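Local structure of leucine aminopeptidase 1 (Caenorhabditis elegans, 2HC9) at residues Thr327-Asn332 with Leu414-Ala419. The protein releases N-terminal amino acids, preferably leucine, from peptides as a zinc-dependent M17 aminopeptidase and probably acts as a digestive enzyme. The protein carries 1 engineered substitution. Sequence-based numbering, arbitrary orientation.
Sequences TVEINN and LKSSIA
Glu329 accepts a hydrogen bond from Ser416, with Ser416 OG 2.7 Å from Glu329 OE1. The hydroxyl meets the carboxylate oxygen nearly along its C-O axis. Glu329 CG is anti to the backbone N (chi1 -179°) and the chain runs on extended, which carries the carboxylate out to the 414-419 loop. A water donates to the same oxygen, 2.9 Å from Glu329 OE1. It also accepts from Ser417 N, so OE1 holds the loop both directly and through water.

Ser416 OG is an acceptor as well. Ile418 N lies 3.1 Å from Ser416 OG and Ala419 N 2.9 Å from it, an ST turn and an ST motif that share one hydroxyl. These two bonds help orient the hydroxyl that donates to Glu329.

The van der Waals contacts centre on Ala419. Ala419 CB sits 3.7 Å from Glu329 N, and it also touches Glu329 CB. Thr327 OG1 rests against Ala419 CA at 3.6 Å, and it also hydrogen-bonds to Met136 O of the second subunit.

Lys137 of the second subunit binds the backbone oxygens of Ser416 and Ala419. Strand 327-329 is the middle of a three-stranded sheet, between 319-321 and 421-422. The arrangement is an ST turn and ST motif at Ser416, held to strand 327-329 by Glu329 and leading into strand 421-422, at a subunit interface of the M17 catalytic domain in the hexamer.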
ATOM      1  N   THR A 327     -17.221 -29.444  -9.586  1.00 15.51           N
ATOM      2  CA  THR A 327     -15.830 -29.002  -9.395  1.00 16.12           C
ATOM      3  C   THR A 327     -15.753 -27.507  -9.057  1.00 15.88           C
ATOM      4  O   THR A 327     -16.539 -26.702  -9.558  1.00 16.09           O
ATOM      5  CB  THR A 327     -14.948 -29.300 -10.618  1.00 16.46           C
ATOM      6  OG1 THR A 327     -15.598 -28.787 -11.807  1.00 17.64           O
ATOM      7  CG2 THR A 327     -14.728 -30.858 -10.767  1.00 19.18           C
ATOM      8  N   VAL A 328     -14.801 -27.140  -8.200  1.00 13.71           N
ATOM      9  CA  VAL A 328     -14.627 -25.737  -7.840  1.00 12.50           C
ATOM     10  C   VAL A 328     -13.141 -25.388  -8.069  1.00 15.53           C
ATOM     11  O   VAL A 328     -12.245 -26.091  -7.591  1.00 16.86           O
ATOM     12  CB  VAL A 328     -15.065 -25.426  -6.368  1.00 14.66           C
ATOM     13  CG1 VAL A 328     -14.711 -23.967  -6.043  1.00 14.77           C
ATOM     14  CG2 VAL A 328     -16.594 -25.653  -6.199  1.00 13.47           C
ATOM     15  N   GLU A 329     -12.908 -24.302  -8.813  1.00 15.37           N
ATOM     16  CA  GLU A 329     -11.545 -23.743  -8.955  1.00 16.61           C
ATOM     17  C   GLU A 329     -11.344 -22.790  -7.798  1.00 15.90           C
ATOM     18  O   GLU A 329     -12.062 -21.775  -7.678  1.00 14.91           O
ATOM     19  CB  GLU A 329     -11.427 -22.976 -10.273  1.00 14.17           C
ATOM     20  CG  GLU A 329     -10.049 -22.390 -10.490  1.00 15.29           C
ATOM     21  CD  GLU A 329      -9.924 -21.638 -11.819  1.00 20.03           C
ATOM     22  OE1 GLU A 329     -10.926 -21.485 -12.576  1.00 18.24           O
ATOM     23  OE2 GLU A 329      -8.797 -21.194 -12.084  1.00 18.29           O
ATOM     24  N   ILE A 330     -10.391 -23.124  -6.936  1.00 13.74           N
ATOM     25  CA  ILE A 330     -10.100 -22.272  -5.785  1.00 16.60           C
ATOM     26  C   ILE A 330      -9.180 -21.152  -6.256  1.00 15.57           C
ATOM     27  O   ILE A 330      -8.001 -21.401  -6.536  1.00 19.80           O
ATOM     28  CB  ILE A 330      -9.407 -23.070  -4.667  1.00 15.14           C
ATOM     29  CG1 ILE A 330     -10.253 -24.294  -4.276  1.00 15.05           C
ATOM     30  CG2 ILE A 330      -9.123 -22.148  -3.434  1.00 17.09           C
ATOM     31  CD1 ILE A 330      -9.566 -25.260  -3.267  1.00 17.28           C
ATOM     32  N   ASN A 331      -9.700 -19.921  -6.346  1.00 12.83           N
ATOM     33  CA  ASN A 331      -8.823 -18.776  -6.622  1.00 17.49           C
ATOM     34  C   ASN A 331      -8.562 -17.921  -5.390  1.00 18.38           C
ATOM     35  O   ASN A 331      -7.862 -16.918  -5.459  1.00 18.20           O
ATOM     36  CB  ASN A 331      -9.351 -17.934  -7.800  1.00 14.16           C
ATOM     37  CG  ASN A 331     -10.710 -17.308  -7.522  1.00 19.67           C
ATOM     38  OD1 ASN A 331     -11.517 -17.847  -6.757  1.00 20.02           O
ATOM     39  ND2 ASN A 331     -10.973 -16.162  -8.154  1.00 19.03           N
ATOM     40  N   ASN A 332      -9.156 -18.320  -4.266  1.00 18.53           N
ATOM     41  CA  ASN A 332      -8.962 -17.621  -3.016  1.00 16.81           C
ATOM     42  C   ASN A 332      -8.998 -18.611  -1.845  1.00 16.14           C
ATOM     43  O   ASN A 332     -10.059 -19.060  -1.421  1.00 14.82           O
ATOM     44  CB  ASN A 332     -10.028 -16.523  -2.843  1.00 16.67           C
ATOM     45  CG  ASN A 332      -9.783 -15.659  -1.621  1.00 18.49           C
ATOM     46  OD1 ASN A 332      -8.888 -15.927  -0.813  1.00 18.09           O
ATOM     47  ND2 ASN A 332     -10.589 -14.625  -1.476  1.00 20.38           N
ATOM     48  N   LEU A 414     -18.891 -15.950 -10.379  1.00 15.85           N
ATOM     49  CA  LEU A 414     -18.047 -17.102 -10.051  1.00 17.04           C
ATOM     50  C   LEU A 414     -17.763 -17.973 -11.260  1.00 16.11           C
ATOM     51  O   LEU A 414     -17.388 -19.125 -11.116  1.00 13.88           O
ATOM     52  CB  LEU A 414     -18.705 -17.943  -8.940  1.00 15.61           C
ATOM     53  CG  LEU A 414     -18.919 -17.156  -7.650  1.00 17.36           C
ATOM     54  CD1 LEU A 414     -19.695 -17.995  -6.625  1.00 20.25           C
ATOM     55  CD2 LEU A 414     -17.569 -16.720  -7.086  1.00 18.85           C
ATOM     56  N   LYS A 415     -17.936 -17.426 -12.459  1.00 18.45           N
ATOM     57  CA  LYS A 415     -17.670 -18.210 -13.674  1.00 22.40           C
ATOM     58  C   LYS A 415     -16.208 -18.700 -13.725  1.00 20.79           C
ATOM     59  O   LYS A 415     -15.275 -17.972 -13.323  1.00 16.34           O
ATOM     60  CB  LYS A 415     -18.007 -17.363 -14.912  1.00 24.41           C
ATOM     61  CG  LYS A 415     -17.853 -18.085 -16.235  1.00 33.77           C
ATOM     62  CD  LYS A 415     -18.406 -17.240 -17.391  1.00 42.82           C
ATOM     63  CE  LYS A 415     -19.114 -18.138 -18.426  1.00 48.16           C
ATOM     64  NZ  LYS A 415     -19.338 -17.460 -19.746  1.00 55.29           N
ATOM     65  N   SER A 416     -16.023 -19.935 -14.195  1.00 17.46           N
ATOM     66  CA  SER A 416     -14.692 -20.521 -14.389  1.00 16.67           C
ATOM     67  C   SER A 416     -14.639 -21.096 -15.788  1.00 21.44           C
ATOM     68  O   SER A 416     -15.628 -21.667 -16.285  1.00 17.30           O
ATOM     69  CB  SER A 416     -14.438 -21.657 -13.385  1.00 17.43           C
ATOM     70  OG  SER A 416     -13.240 -22.385 -13.702  1.00 16.62           O
ATOM     71  N   SER A 417     -13.482 -20.942 -16.430  1.00 15.80           N
ATOM     72  CA  SER A 417     -13.289 -21.569 -17.740  1.00 18.27           C
ATOM     73  C   SER A 417     -13.078 -23.064 -17.659  1.00 21.02           C
ATOM     74  O   SER A 417     -13.330 -23.777 -18.605  1.00 18.65           O
ATOM     75  CB  SER A 417     -12.095 -20.945 -18.465  1.00 22.28           C
ATOM     76  OG  SER A 417     -12.368 -19.583 -18.752  1.00 27.94           O
ATOM     77  N   ILE A 418     -12.588 -23.553 -16.532  1.00 17.13           N
ATOM     78  CA  ILE A 418     -12.118 -24.933 -16.509  0.70 18.87           C
ATOM     79  C   ILE A 418     -12.744 -25.767 -15.400  1.00 19.51           C
ATOM     80  O   ILE A 418     -12.559 -26.971 -15.357  1.00 23.99           O
ATOM     81  CB  ILE A 418     -10.601 -25.000 -16.407  0.70 17.68           C
ATOM     82  CG1 ILE A 418     -10.112 -24.144 -15.238  0.70 15.43           C
ATOM     83  CG2 ILE A 418      -9.946 -24.546 -17.741  0.70 16.57           C
ATOM     84  CD1 ILE A 418      -8.628 -24.194 -15.086  0.70 16.52           C
ATOM     85  N   ALA A 419     -13.482 -25.133 -14.503  1.00 18.27           N
ATOM     86  CA  ALA A 419     -14.225 -25.906 -13.516  1.00 14.71           C
ATOM     87  C   ALA A 419     -15.659 -25.442 -13.538  1.00 18.34           C
ATOM     88  O   ALA A 419     -16.007 -24.504 -14.249  1.00 17.48           O
ATOM     89  CB  ALA A 419     -13.631 -25.718 -12.113  1.00 17.53           C
TER
HETATM   90  O   HOH W   1     -11.096 -20.321 -15.243  1.00 23.81           O